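Local structure of DUF1780 domain-containing protein (Pseudomonas aeruginosa, 1Y0K) at residues 106-111 against 152-157; 113-118 against 157-162; 142-147 against 175-180; 170-175 against 182-187. The protein is of unknown function but is probably a nuclease-like protein of the PD-(D/E)XK type, possibly an endonuclease. All blocks are in the same frame, centred on the assembly; numbering follows the deposited sequence.

In the fold
Contacts 3 and 4 belong to the core, contact 1 to the surface, and contact 2 is partly buried. Contacts 3 and 4 serve one mixed sheet: strand 171-175 pairs in parallel with 140-146 in contact 3 and antiparallel with 179-185 in contact 4, the two sharing Val175. Main-chain bonds and apolar side chains dominate there. Contact 1, centred about 20 Å from the centre of contact 4, joins the small parallel sheet by a main-chain bond and an arginine, and the start of helix 111-116 by a threonine. Contact 2 shares Pro157 with it and follows along that helix, where one glutamine meets a proline-rich loop. Phe158 CE2 of contact 2 reaches Met174 CE of contact 4 at 3.4 Å.

Contact 1 of 4, residues 106-111 against 152-157; sequences PQRIAA and PDFNTP
Ile109 O and Thr156 OG1 hold the close part of this contact, at the end where strand 107-110 gives way to helix 111-116. Asp153 N donates to Ile109 O over 2.7 Å, approaching from above the carbonyl plane, and Asp153 CB rests against the same oxygen. Thr156 OG1 sits between its own backbone N and carbonyl carbon (chi1 64°), which puts it 2.9 Å from Ala111 N in a nearly straight bond (165°). The hydroxyl in turn donates to Asp153 O at 2.7 Å, so its donor and acceptor roles are both used. Ala111 CB fits beside it, 3.6 Å from Pro157 O. Strands 107-110 and 150-153 form a two-stranded parallel sheet, and the chain leaves it through a type I turn, Asp153 to Thr156, that includes an Asx turn: Asn155 N donates to Asp153 OD1. The other flank is exposed, its grip polar and the packing beside it sparse. There Arg108, bent at chi2 and chi3, curls back so that NE (3.2 Å) and NH2 (2.9 Å) both grip Pro152 O, which lies in the guanidinium plane. The NH2 bond runs nearly along the C=O axis. Phe154 CD1 approaches Arg108 NH2 only to 4.1 Å.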
loop_
_atom_site.group_PDB
_atom_site.type_symbol
_atom_site.label_atom_id
_atom_site.label_comp_id
_atom_site.label_asym_id
_atom_site.label_seq_id
_atom_site.Cartn_x
_atom_site.Cartn_y
_atom_site.Cartn_z
ATOM N N PRO A 106 -0.302 10.954 -18.350
ATOM C CA PRO A 106 0.472 10.687 -17.132
ATOM C C PRO A 106 1.974 10.970 -17.218
ATOM O O PRO A 106 2.589 10.856 -18.284
ATOM C CB PRO A 106 0.211 9.199 -16.870
ATOM C CG PRO A 106 -0.045 8.630 -18.210
ATOM C CD PRO A 106 -0.733 9.704 -19.009
ATOM N N GLN A 107 2.533 11.340 -16.068
ATOM C CA GLN A 107 3.935 11.671 -15.901
ATOM C C GLN A 107 4.613 10.579 -15.078
ATOM O O GLN A 107 3.997 10.015 -14.188
ATOM C CB GLN A 107 4.008 12.997 -15.156
ATOM C CG GLN A 107 5.358 13.418 -14.647
ATOM C CD GLN A 107 5.280 14.701 -13.846
ATOM O OE1 GLN A 107 4.196 15.140 -13.444
ATOM N NE2 GLN A 107 6.424 15.306 -13.599
ATOM N N ARG A 108 5.877 10.282 -15.363
ATOM C CA ARG A 108 6.612 9.328 -14.522
ATOM C C ARG A 108 7.183 10.035 -13.288
ATOM O O ARG A 108 7.843 11.072 -13.387
ATOM C CB ARG A 108 7.678 8.546 -15.316
ATOM C CG ARG A 108 7.099 7.880 -16.578
ATOM C CD ARG A 108 7.675 6.508 -16.930
ATOM N NE ARG A 108 7.205 5.433 -16.059
ATOM C CZ ARG A 108 6.525 4.346 -16.435
ATOM N NH1 ARG A 108 6.181 4.132 -17.701
ATOM N NH2 ARG A 108 6.184 3.450 -15.519
ATOM N N ILE A 109 6.900 9.469 -12.122
ATOM C CA ILE A 109 7.274 10.071 -10.851
ATOM C C ILE A 109 8.360 9.222 -10.185
ATOM O O ILE A 109 8.211 8.008 -10.095
ATOM C CB ILE A 109 5.992 10.232 -9.949
ATOM C CG1 ILE A 109 6.290 10.944 -8.640
ATOM C CG2 ILE A 109 5.287 8.907 -9.719
ATOM C CD1 ILE A 109 5.024 11.249 -7.821
ATOM N N ALA A 110 9.442 9.858 -9.727
ATOM C CA ALA A 110 10.518 9.154 -9.035
ATOM C C ALA A 110 9.994 8.449 -7.787
ATOM O O ALA A 110 9.015 8.884 -7.173
ATOM C CB ALA A 110 11.654 10.112 -8.669
ATOM N N ALA A 111 10.646 7.353 -7.420
ATOM C CA ALA A 111 10.236 6.569 -6.261
ATOM C C ALA A 111 10.184 7.426 -5.002
ATOM O O ALA A 111 9.299 7.250 -4.167
ATOM C CB ALA A 111 11.160 5.377 -6.066
ATOM N N PRO A 152 4.838 5.282 -11.620
ATOM C CA PRO A 152 6.170 5.289 -10.983
ATOM C C PRO A 152 7.299 5.160 -11.989
ATOM O O PRO A 152 7.155 4.473 -13.006
ATOM C CB PRO A 152 6.135 4.050 -10.085
ATOM C CG PRO A 152 4.670 3.794 -9.856
ATOM C CD PRO A 152 4.030 4.136 -11.169
ATOM N N ASP A 153 8.407 5.832 -11.715
ATOM C CA ASP A 153 9.615 5.621 -12.487
ATOM C C ASP A 153 10.397 4.513 -11.789
ATOM O O ASP A 153 11.065 4.748 -10.783
ATOM C CB ASP A 153 10.439 6.897 -12.578
ATOM C CG ASP A 153 11.618 6.759 -13.515
ATOM O OD1 ASP A 153 12.030 5.603 -13.809
ATOM O OD2 ASP A 153 12.153 7.815 -13.942
ATOM N N PHE A 154 10.283 3.300 -12.317
ATOM C CA PHE A 154 10.894 2.140 -11.691
ATOM C C PHE A 154 12.420 2.083 -11.862
ATOM O O PHE A 154 13.094 1.218 -11.286
ATOM C CB PHE A 154 10.197 0.855 -12.183
ATOM C CG PHE A 154 8.745 0.758 -11.761
ATOM C CD1 PHE A 154 7.718 0.831 -12.706
ATOM C CD2 PHE A 154 8.411 0.617 -10.418
ATOM C CE1 PHE A 154 6.379 0.739 -12.318
ATOM C CE2 PHE A 154 7.083 0.539 -10.014
ATOM C CZ PHE A 154 6.062 0.600 -10.964
ATOM N N ASN A 155 12.967 3.025 -12.626
ATOM C CA ASN A 155 14.418 3.131 -12.778
ATOM C C ASN A 155 15.086 3.940 -11.677
ATOM O O ASN A 155 16.313 4.093 -11.674
ATOM C CB ASN A 155 14.770 3.711 -14.145
ATOM C CG ASN A 155 14.327 2.813 -15.280
ATOM O OD1 ASN A 155 14.245 1.592 -15.126
ATOM N ND2 ASN A 155 14.015 3.412 -16.417
ATOM N N THR A 156 14.272 4.446 -10.754
ATOM C CA THR A 156 14.743 5.275 -9.649
ATOM C C THR A 156 14.652 4.478 -8.342
ATOM O O THR A 156 13.729 3.677 -8.155
ATOM C CB THR A 156 13.950 6.598 -9.551
ATOM O OG1 THR A 156 12.570 6.321 -9.257
ATOM C CG2 THR A 156 14.018 7.354 -10.880
ATOM N N PRO A 157 15.634 4.659 -7.449
ATOM C CA PRO A 157 15.651 3.901 -6.200
ATOM C C PRO A 157 14.761 4.496 -5.097
ATOM O O PRO A 157 14.586 5.703 -5.049
ATOM C CB PRO A 157 17.120 3.966 -5.780
ATOM C CG PRO A 157 17.643 5.220 -6.368
ATOM C CD PRO A 157 16.796 5.558 -7.579
#

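Contact 2 of 4, residues 113-118 against 157-162; sequences ELQARL and PFPPPT
The amide of Gln115 is the first shell of this contact, and both of its ends engage the proline-rich segment. Gln115 NE2 donates to Pro159 O over 3.0 Å with an almost straight N-H...O angle of 170°; the acceptor lies in the amide plane, although the donor stands above the carbonyl plane of Pro159. The other end, Gln115 OE1, accepts from a water at 2.5 Å, and that water also donates to Pro159 O, 2.7 Å away. Direct and water-mediated links thus converge on one carbonyl and would hold the amide against rotation. Carbon atoms flank the amide: NE2 lies 3.6 Å from Pro159 CG, and OE1 meets the edge of the Phe158 ring at CD2, 3.5 Å away, the amide and ring planes being inclined by 38°. Gln115 extends from helix 111-116 with CG anti to the backbone N (chi1 174°) and reaches the loop leading from strand 150-153 to helix 162-166. In that loop Pro161 is the centre of an inverse gamma turn and the N-cap residue of the helix. Farther out, Leu114 CD2 touches Phe158 CZ at 4.3 Å, and Phe158 also packs on Arg181 of strand 179-185. Pro161 rests on Phe184 of the same strand. Behind the amide, the main chain is held from helix 162-166, where Tyr164 OH hydrogen-bonds Gln115 O.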
loop_
_atom_site.group_PDB
_atom_site.type_symbol
_atom_site.label_atom_id
_atom_site.label_comp_id
_atom_site.label_asym_id
_atom_site.label_seq_id
_atom_site.Cartn_x
_atom_site.Cartn_y
_atom_site.Cartn_z
ATOM N N GLU A 113 9.520 10.664 -4.765
ATOM C CA GLU A 113 8.327 11.511 -4.815
ATOM C C GLU A 113 7.057 10.682 -4.606
ATOM O O GLU A 113 6.126 11.137 -3.940
ATOM C CB GLU A 113 8.262 12.292 -6.133
ATOM C CG GLU A 113 9.126 13.562 -6.204
ATOM C CD GLU A 113 10.625 13.304 -6.227
ATOM O OE1 GLU A 113 11.058 12.207 -6.645
ATOM O OE2 GLU A 113 11.384 14.210 -5.821
ATOM N N LEU A 114 7.034 9.463 -5.153
ATOM C CA LEU A 114 5.917 8.532 -4.952
ATOM C C LEU A 114 5.750 8.212 -3.461
ATOM O O LEU A 114 4.655 8.284 -2.896
ATOM C CB LEU A 114 6.176 7.241 -5.732
ATOM C CG LEU A 114 5.154 6.116 -5.602
ATOM C CD1 LEU A 114 3.817 6.558 -6.179
ATOM C CD2 LEU A 114 5.671 4.853 -6.310
ATOM N N GLN A 115 6.858 7.865 -2.830
ATOM C CA GLN A 115 6.877 7.553 -1.413
ATOM C C GLN A 115 6.427 8.750 -0.568
ATOM O O GLN A 115 5.745 8.577 0.451
ATOM C CB GLN A 115 8.294 7.104 -1.050
ATOM C CG GLN A 115 8.597 6.859 0.404
ATOM C CD GLN A 115 9.910 6.125 0.548
ATOM O OE1 GLN A 115 9.995 4.947 0.219
ATOM N NE2 GLN A 115 10.944 6.823 1.003
ATOM N N ALA A 116 6.767 9.957 -1.020
ATOM C CA ALA A 116 6.390 11.187 -0.315
ATOM C C ALA A 116 4.887 11.477 -0.364
ATOM O O ALA A 116 4.361 12.218 0.464
ATOM C CB ALA A 116 7.185 12.378 -0.866
ATOM N N ARG A 117 4.196 10.899 -1.339
ATOM C CA ARG A 117 2.750 11.051 -1.455
ATOM C C ARG A 117 1.994 10.469 -0.254
ATOM O O ARG A 117 0.830 10.809 -0.029
ATOM C CB ARG A 117 2.221 10.417 -2.741
ATOM C CG ARG A 117 2.634 11.129 -4.022
ATOM C CD ARG A 117 2.018 12.519 -4.138
ATOM N NE ARG A 117 2.309 13.120 -5.444
ATOM C CZ ARG A 117 1.447 13.157 -6.451
ATOM N NH1 ARG A 117 0.231 12.633 -6.314
ATOM N NH2 ARG A 117 1.799 13.712 -7.606
ATOM N N LEU A 118 2.656 9.582 0.491
ATOM C CA LEU A 118 2.050 8.960 1.668
ATOM C C LEU A 118 2.072 9.887 2.880
ATOM O O LEU A 118 1.372 9.640 3.876
ATOM C CB LEU A 118 2.802 7.682 2.027
ATOM C CG LEU A 118 2.533 6.365 1.294
ATOM C CD1 LEU A 118 2.402 6.517 -0.195
ATOM C CD2 LEU A 118 3.646 5.351 1.658
ATOM N N PRO A 157 15.634 4.659 -7.449
ATOM C CA PRO A 157 15.651 3.901 -6.200
ATOM C C PRO A 157 14.761 4.496 -5.097
ATOM O O PRO A 157 14.586 5.703 -5.049
ATOM C CB PRO A 157 17.120 3.966 -5.780
ATOM C CG PRO A 157 17.643 5.220 -6.368
ATOM C CD PRO A 157 16.796 5.558 -7.579
ATOM N N PHE A 158 14.209 3.644 -4.234
ATOM C CA PHE A 158 13.469 4.130 -3.061
ATOM C C PHE A 158 14.426 4.572 -1.962
ATOM O O PHE A 158 15.245 3.765 -1.501
ATOM C CB PHE A 158 12.532 3.052 -2.522
ATOM C CG PHE A 158 11.298 2.877 -3.332
ATOM C CD1 PHE A 158 11.309 2.083 -4.481
ATOM C CD2 PHE A 158 10.118 3.520 -2.962
ATOM C CE1 PHE A 158 10.161 1.916 -5.242
ATOM C CE2 PHE A 158 8.956 3.355 -3.723
ATOM C CZ PHE A 158 8.974 2.552 -4.858
ATOM N N PRO A 159 14.332 5.849 -1.539
ATOM C CA PRO A 159 15.199 6.307 -0.463
ATOM C C PRO A 159 14.726 5.728 0.871
ATOM O O PRO A 159 13.563 5.304 0.973
ATOM C CB PRO A 159 15.011 7.824 -0.495
ATOM C CG PRO A 159 13.646 8.024 -1.013
ATOM C CD PRO A 159 13.431 6.920 -2.009
ATOM N N PRO A 160 15.619 5.674 1.880
ATOM C CA PRO A 160 15.186 5.257 3.214
ATOM C C PRO A 160 13.956 6.045 3.661
ATOM O O PRO A 160 13.927 7.262 3.502
ATOM C CB PRO A 160 16.388 5.614 4.100
ATOM C CG PRO A 160 17.563 5.516 3.189
ATOM C CD PRO A 160 17.060 5.988 1.841
ATOM N N PRO A 161 12.927 5.346 4.180
ATOM C CA PRO A 161 11.700 5.987 4.637
ATOM C C PRO A 161 11.821 6.548 6.056
ATOM O O PRO A 161 11.075 6.146 6.958
ATOM C CB PRO A 161 10.679 4.845 4.589
ATOM C CG PRO A 161 11.474 3.637 4.895
ATOM C CD PRO A 161 12.860 3.880 4.319
ATOM N N THR A 162 12.731 7.502 6.233
ATOM C CA THR A 162 13.107 7.974 7.579
ATOM C C THR A 162 11.964 8.638 8.356
ATOM O O THR A 162 11.803 8.399 9.554
ATOM C CB THR A 162 14.325 8.917 7.533
ATOM O OG1 THR A 162 14.004 10.065 6.748
ATOM C CG2 THR A 162 15.544 8.211 6.914
HETATM O O HOH W 1 11.704 3.384 1.096
#

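Contact 3 of 4, residues 142-147 against 175-180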
loop_
_atom_site.group_PDB
_atom_site.type_symbol
_atom_site.label_atom_id
_atom_site.label_comp_id
_atom_site.label_asym_id
_atom_site.label_seq_id
_atom_site.Cartn_x
_atom_site.Cartn_y
_atom_site.Cartn_z
ATOM N N LEU A 142 -0.460 -0.156 5.364
ATOM C CA LEU A 142 -0.565 -0.638 3.984
ATOM C C LEU A 142 -1.297 0.394 3.139
ATOM O O LEU A 142 -2.499 0.611 3.317
ATOM C CB LEU A 142 -1.291 -1.987 3.928
ATOM C CG LEU A 142 -1.479 -2.617 2.544
ATOM C CD1 LEU A 142 -0.120 -2.844 1.851
ATOM C CD2 LEU A 142 -2.265 -3.934 2.656
ATOM N N ALA A 143 -0.557 1.046 2.241
ATOM C CA ALA A 143 -1.129 2.083 1.378
ATOM C C ALA A 143 -1.513 1.480 0.047
ATOM O O ALA A 143 -0.681 0.810 -0.577
ATOM C CB ALA A 143 -0.099 3.199 1.136
ATOM N N PHE A 144 -2.752 1.710 -0.398
ATOM C CA PHE A 144 -3.106 1.419 -1.793
ATOM C C PHE A 144 -2.914 2.710 -2.585
ATOM O O PHE A 144 -3.601 3.708 -2.344
ATOM C CB PHE A 144 -4.535 0.889 -1.940
ATOM C CG PHE A 144 -4.889 0.548 -3.360
ATOM C CD1 PHE A 144 -4.548 -0.699 -3.880
ATOM C CD2 PHE A 144 -5.533 1.472 -4.179
ATOM C CE1 PHE A 144 -4.848 -1.030 -5.205
ATOM C CE2 PHE A 144 -5.841 1.144 -5.513
ATOM C CZ PHE A 144 -5.490 -0.106 -6.017
ATOM N N VAL A 145 -1.933 2.686 -3.477
ATOM C CA VAL A 145 -1.499 3.860 -4.209
ATOM C C VAL A 145 -1.935 3.755 -5.680
ATOM O O VAL A 145 -1.541 2.830 -6.402
ATOM C CB VAL A 145 0.040 4.060 -4.102
ATOM C CG1 VAL A 145 0.452 5.393 -4.751
ATOM C CG2 VAL A 145 0.488 4.037 -2.650
ATOM N N ASN A 146 -2.735 4.724 -6.117
ATOM C CA ASN A 146 -3.293 4.707 -7.463
ATOM C C ASN A 146 -3.524 6.129 -7.965
ATOM O O ASN A 146 -4.465 6.793 -7.558
ATOM C CB ASN A 146 -4.592 3.896 -7.505
ATOM C CG ASN A 146 -5.121 3.729 -8.914
ATOM O OD1 ASN A 146 -4.369 3.388 -9.834
ATOM N ND2 ASN A 146 -6.410 3.987 -9.098
ATOM N N LEU A 147 -2.643 6.574 -8.852
ATOM C CA LEU A 147 -2.655 7.952 -9.337
ATOM C C LEU A 147 -2.972 7.933 -10.816
ATOM O O LEU A 147 -2.289 7.258 -11.576
ATOM C CB LEU A 147 -1.287 8.610 -9.109
ATOM C CG LEU A 147 -0.682 8.534 -7.695
ATOM C CD1 LEU A 147 0.744 9.071 -7.677
ATOM C CD2 LEU A 147 -1.545 9.269 -6.668
ATOM N N VAL A 175 0.950 -0.906 -2.152
ATOM C CA VAL A 175 0.499 -1.726 -3.273
ATOM C C VAL A 175 -0.348 -0.852 -4.190
ATOM O O VAL A 175 -1.050 0.040 -3.737
ATOM C CB VAL A 175 -0.279 -2.989 -2.804
ATOM C CG1 VAL A 175 -1.582 -2.619 -2.074
ATOM C CG2 VAL A 175 -0.578 -3.931 -3.998
ATOM N N GLY A 176 -0.253 -1.099 -5.491
ATOM C CA GLY A 176 -1.119 -0.433 -6.454
ATOM C C GLY A 176 -1.244 -1.319 -7.672
ATOM O O GLY A 176 -0.706 -2.418 -7.696
ATOM N N PRO A 177 -1.957 -0.846 -8.702
ATOM C CA PRO A 177 -2.104 -1.686 -9.886
ATOM C C PRO A 177 -0.763 -2.044 -10.541
ATOM O O PRO A 177 -0.648 -3.105 -11.165
ATOM C CB PRO A 177 -2.993 -0.839 -10.813
ATOM C CG PRO A 177 -3.723 0.119 -9.865
ATOM C CD PRO A 177 -2.691 0.426 -8.811
ATOM N N THR A 178 0.256 -1.203 -10.375
ATOM C CA THR A 178 1.530 -1.442 -11.073
ATOM C C THR A 178 2.623 -2.128 -10.254
ATOM O O THR A 178 3.590 -2.621 -10.827
ATOM C CB THR A 178 2.131 -0.148 -11.650
ATOM O OG1 THR A 178 2.403 0.767 -10.580
ATOM C CG2 THR A 178 1.151 0.502 -12.636
ATOM N N PHE A 179 2.492 -2.147 -8.927
ATOM C CA PHE A 179 3.603 -2.636 -8.099
ATOM C C PHE A 179 3.199 -2.869 -6.653
ATOM O O PHE A 179 2.137 -2.433 -6.222
ATOM C CB PHE A 179 4.773 -1.643 -8.138
ATOM C CG PHE A 179 4.626 -0.496 -7.173
ATOM C CD1 PHE A 179 5.350 -0.486 -5.980
ATOM C CD2 PHE A 179 3.747 0.547 -7.440
ATOM C CE1 PHE A 179 5.215 0.563 -5.074
ATOM C CE2 PHE A 179 3.601 1.614 -6.532
ATOM C CZ PHE A 179 4.335 1.615 -5.349
ATOM N N ALA A 180 4.066 -3.564 -5.919
ATOM C CA ALA A 180 3.973 -3.657 -4.458
ATOM C C ALA A 180 5.382 -3.585 -3.883
ATOM O O ALA A 180 6.358 -4.002 -4.522
ATOM C CB ALA A 180 3.292 -4.937 -4.049
#
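Val175 is the main projection here, its CG1 filling the hollow between Leu142 and Phe144 on the neighbouring strand. CG1 takes the crowded position between its backbone N and carbonyl carbon (chi1 64°), which brings it 4.0 Å from Phe144 CD1 and 4.2 Å from Leu142 CD1. The Phe144 side chain, CG anti to the backbone N (chi1 -178°), runs obliquely across Val175 and onward along the opposing segment: CE1 comes near Gly176 CA, and CZ meets Pro177 CD at 4.0 Å, the side chains crossing at about a right angle. The Pro177 ring is the second bump. It lodges between the Phe144 tip and Asn146, whose OD1 approaches Pro177 CG to 3.3 Å, while the Asn146 amide nitrogen turns elsewhere and donates to Ala14 O of helix 3-23. Gly176 brings its CA within 3.3 Å of Val145 O, a gap too narrow for a beta carbon, which would fall 2.2 Å from that oxygen. Helices 3-23 and 26-40 close over the Phe144 side, with Trp32 meeting its ring edge-to-face. Two main-chain bonds, Val175 N to Ala143 O and Val145 N to Val175 O, each 2.8 Å, straddle Phe144 in the parallel ladder of strands 140-146 and 171-175. With every touching residue buried, main-chain hydrogen bonds and carbon contacts carry the pairing, without a charge pair.

Contact 4 of 4, residues 170-175 against 182-187; sequences RSLSMV and VLFAHS
Leu172 packs against both Leu183 and Phe184 of the partner strand. Its CB lies 3.6 Å from Phe184 CE2, the ring crossing it obliquely. With CG anti to the backbone N, the chain then runs beside Leu183, pointing the same way, and CG comes 4.0 Å from Leu183 CD1. At the tip, CD2 meets Leu183 CD1 at 3.8 Å and lies a little farther from Phe184 CE2. Phe184 itself starts from the crowded position between N and carbonyl carbon (chi1 72°), which folds its ring back over the partner strand, one face lying over Leu172 N. Two consecutive residues can face this leucine because the antiparallel hairpin carries a classic beta bulge: Leu172 O accepts from Leu183 N at 2.8 Å and from Phe184 N at 3.3 Å, the first bond bent to 136° and the second straighter at 161°. Leu183, the first of the two bulge residues, has a helical rather than extended backbone, and the register moves by one between Leu172 and Ser173. Beyond the bulge Leu172 N donates to Phe184 O, and His186 N to Arg170 O, nearly along the C=O axis. Leu183 CD2 also presses on Met174, present as selenomethionine: Met174 CE is only 3.5 Å away, tighter than usual carbon contact. On the other face Ser171 CB packs against Ala185 CB, and Ser173 OG against Val182; Leu193 of helix 191-194 touches Ser171, Ser173 and Val182. The polar ends of Arg170 and Ser171 both turn to Asp140, by a salt bridge and a hydrogen bond.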
loop_
_atom_site.group_PDB
_atom_site.type_symbol
_atom_site.label_atom_id
_atom_site.label_comp_id
_atom_site.label_asym_id
_atom_site.label_seq_id
_atom_site.Cartn_x
_atom_site.Cartn_y
_atom_site.Cartn_z
ATOM N N ARG A 170 5.046 -0.433 12.987
ATOM C CA ARG A 170 5.784 -1.694 12.933
ATOM C C ARG A 170 6.332 -1.986 11.529
ATOM O O ARG A 170 7.431 -2.527 11.369
ATOM C CB ARG A 170 4.904 -2.855 13.381
ATOM C CG ARG A 170 5.714 -4.148 13.498
ATOM C CD ARG A 170 4.984 -5.200 14.278
ATOM N NE ARG A 170 3.804 -5.700 13.578
ATOM C CZ ARG A 170 2.977 -6.591 14.109
ATOM N NH1 ARG A 170 3.214 -7.052 15.336
ATOM N NH2 ARG A 170 1.916 -7.012 13.434
ATOM N N SER A 171 5.549 -1.620 10.522
ATOM C CA SER A 171 5.915 -1.831 9.124
ATOM C C SER A 171 5.101 -0.886 8.245
ATOM O O SER A 171 4.090 -0.324 8.681
ATOM C CB SER A 171 5.678 -3.297 8.710
ATOM O OG SER A 171 4.291 -3.596 8.586
ATOM N N LEU A 172 5.574 -0.694 7.017
ATOM C CA LEU A 172 4.866 0.138 6.052
ATOM C C LEU A 172 5.102 -0.493 4.706
ATOM O O LEU A 172 6.243 -0.772 4.342
ATOM C CB LEU A 172 5.400 1.567 6.059
ATOM C CG LEU A 172 4.877 2.532 4.977
ATOM C CD1 LEU A 172 3.355 2.721 5.055
ATOM C CD2 LEU A 172 5.580 3.864 5.090
ATOM N N SER A 173 4.009 -0.704 3.986
ATOM C CA SER A 173 4.038 -1.300 2.660
ATOM C C SER A 173 3.130 -0.510 1.733
ATOM O O SER A 173 2.206 0.169 2.192
ATOM C CB SER A 173 3.582 -2.757 2.714
ATOM O OG SER A 173 4.357 -3.514 3.628
HETATM N N MSE A 174 3.408 -0.605 0.431
HETATM C CA MSE A 174 2.565 -0.012 -0.608
HETATM C C MSE A 174 2.150 -1.066 -1.625
HETATM O O MSE A 174 2.905 -1.990 -1.942
HETATM C CB MSE A 174 3.311 1.079 -1.380
HETATM C CG MSE A 174 3.794 2.285 -0.599
HETATM SE SE MSE A 174 4.764 3.372 -1.734
HETATM C CE MSE A 174 6.092 2.330 -2.204
ATOM N N VAL A 175 0.950 -0.906 -2.152
ATOM C CA VAL A 175 0.499 -1.726 -3.273
ATOM C C VAL A 175 -0.348 -0.852 -4.190
ATOM O O VAL A 175 -1.050 0.040 -3.737
ATOM C CB VAL A 175 -0.279 -2.989 -2.804
ATOM C CG1 VAL A 175 -1.582 -2.619 -2.074
ATOM C CG2 VAL A 175 -0.578 -3.931 -3.998
ATOM N N VAL A 182 7.334 -3.658 0.230
ATOM C CA VAL A 182 7.441 -3.474 1.677
ATOM C C VAL A 182 8.541 -2.425 1.895
ATOM O O VAL A 182 9.712 -2.661 1.546
ATOM C CB VAL A 182 7.803 -4.810 2.387
ATOM C CG1 VAL A 182 7.982 -4.592 3.895
ATOM C CG2 VAL A 182 6.728 -5.871 2.112
ATOM N N LEU A 183 8.168 -1.256 2.428
ATOM C CA LEU A 183 9.136 -0.163 2.633
ATOM C C LEU A 183 10.040 -0.410 3.826
ATOM O O LEU A 183 11.246 -0.172 3.749
ATOM C CB LEU A 183 8.452 1.201 2.774
ATOM C CG LEU A 183 7.623 1.688 1.582
ATOM C CD1 LEU A 183 7.218 3.141 1.778
ATOM C CD2 LEU A 183 8.404 1.536 0.273
ATOM N N PHE A 184 9.450 -0.864 4.931
ATOM C CA PHE A 184 10.216 -1.289 6.097
ATOM C C PHE A 184 9.385 -2.223 6.952
ATOM O O PHE A 184 8.159 -2.218 6.881
ATOM C CB PHE A 184 10.747 -0.092 6.920
ATOM C CG PHE A 184 9.687 0.667 7.704
ATOM C CD1 PHE A 184 9.263 0.221 8.959
ATOM C CD2 PHE A 184 9.172 1.867 7.214
ATOM C CE1 PHE A 184 8.312 0.936 9.693
ATOM C CE2 PHE A 184 8.232 2.599 7.941
ATOM C CZ PHE A 184 7.797 2.135 9.183
ATOM N N ALA A 185 10.060 -3.039 7.759
ATOM C CA ALA A 185 9.361 -3.915 8.687
ATOM C C ALA A 185 10.299 -4.246 9.831
ATOM O O ALA A 185 11.414 -4.731 9.598
ATOM C CB ALA A 185 8.896 -5.172 7.995
ATOM N N HIS A 186 9.865 -3.933 11.050
ATOM C CA HIS A 186 10.674 -4.189 12.238
ATOM C C HIS A 186 10.731 -5.677 12.563
ATOM O O HIS A 186 9.919 -6.463 12.084
ATOM C CB HIS A 186 10.144 -3.415 13.443
ATOM C CG HIS A 186 10.475 -1.959 13.423
ATOM N ND1 HIS A 186 11.688 -1.463 13.863
ATOM C CD2 HIS A 186 9.745 -0.886 13.041
ATOM C CE1 HIS A 186 11.688 -0.147 13.744
ATOM N NE2 HIS A 186 10.523 0.227 13.245
ATOM N N SER A 187 11.686 -6.052 13.412
ATOM C CA SER A 187 11.906 -7.457 13.759
ATOM C C SER A 187 10.652 -8.202 14.226
ATOM O O SER A 187 10.519 -9.409 13.987
ATOM C CB SER A 187 13.028 -7.571 14.802
ATOM O OG SER A 187 12.631 -6.983 16.030
#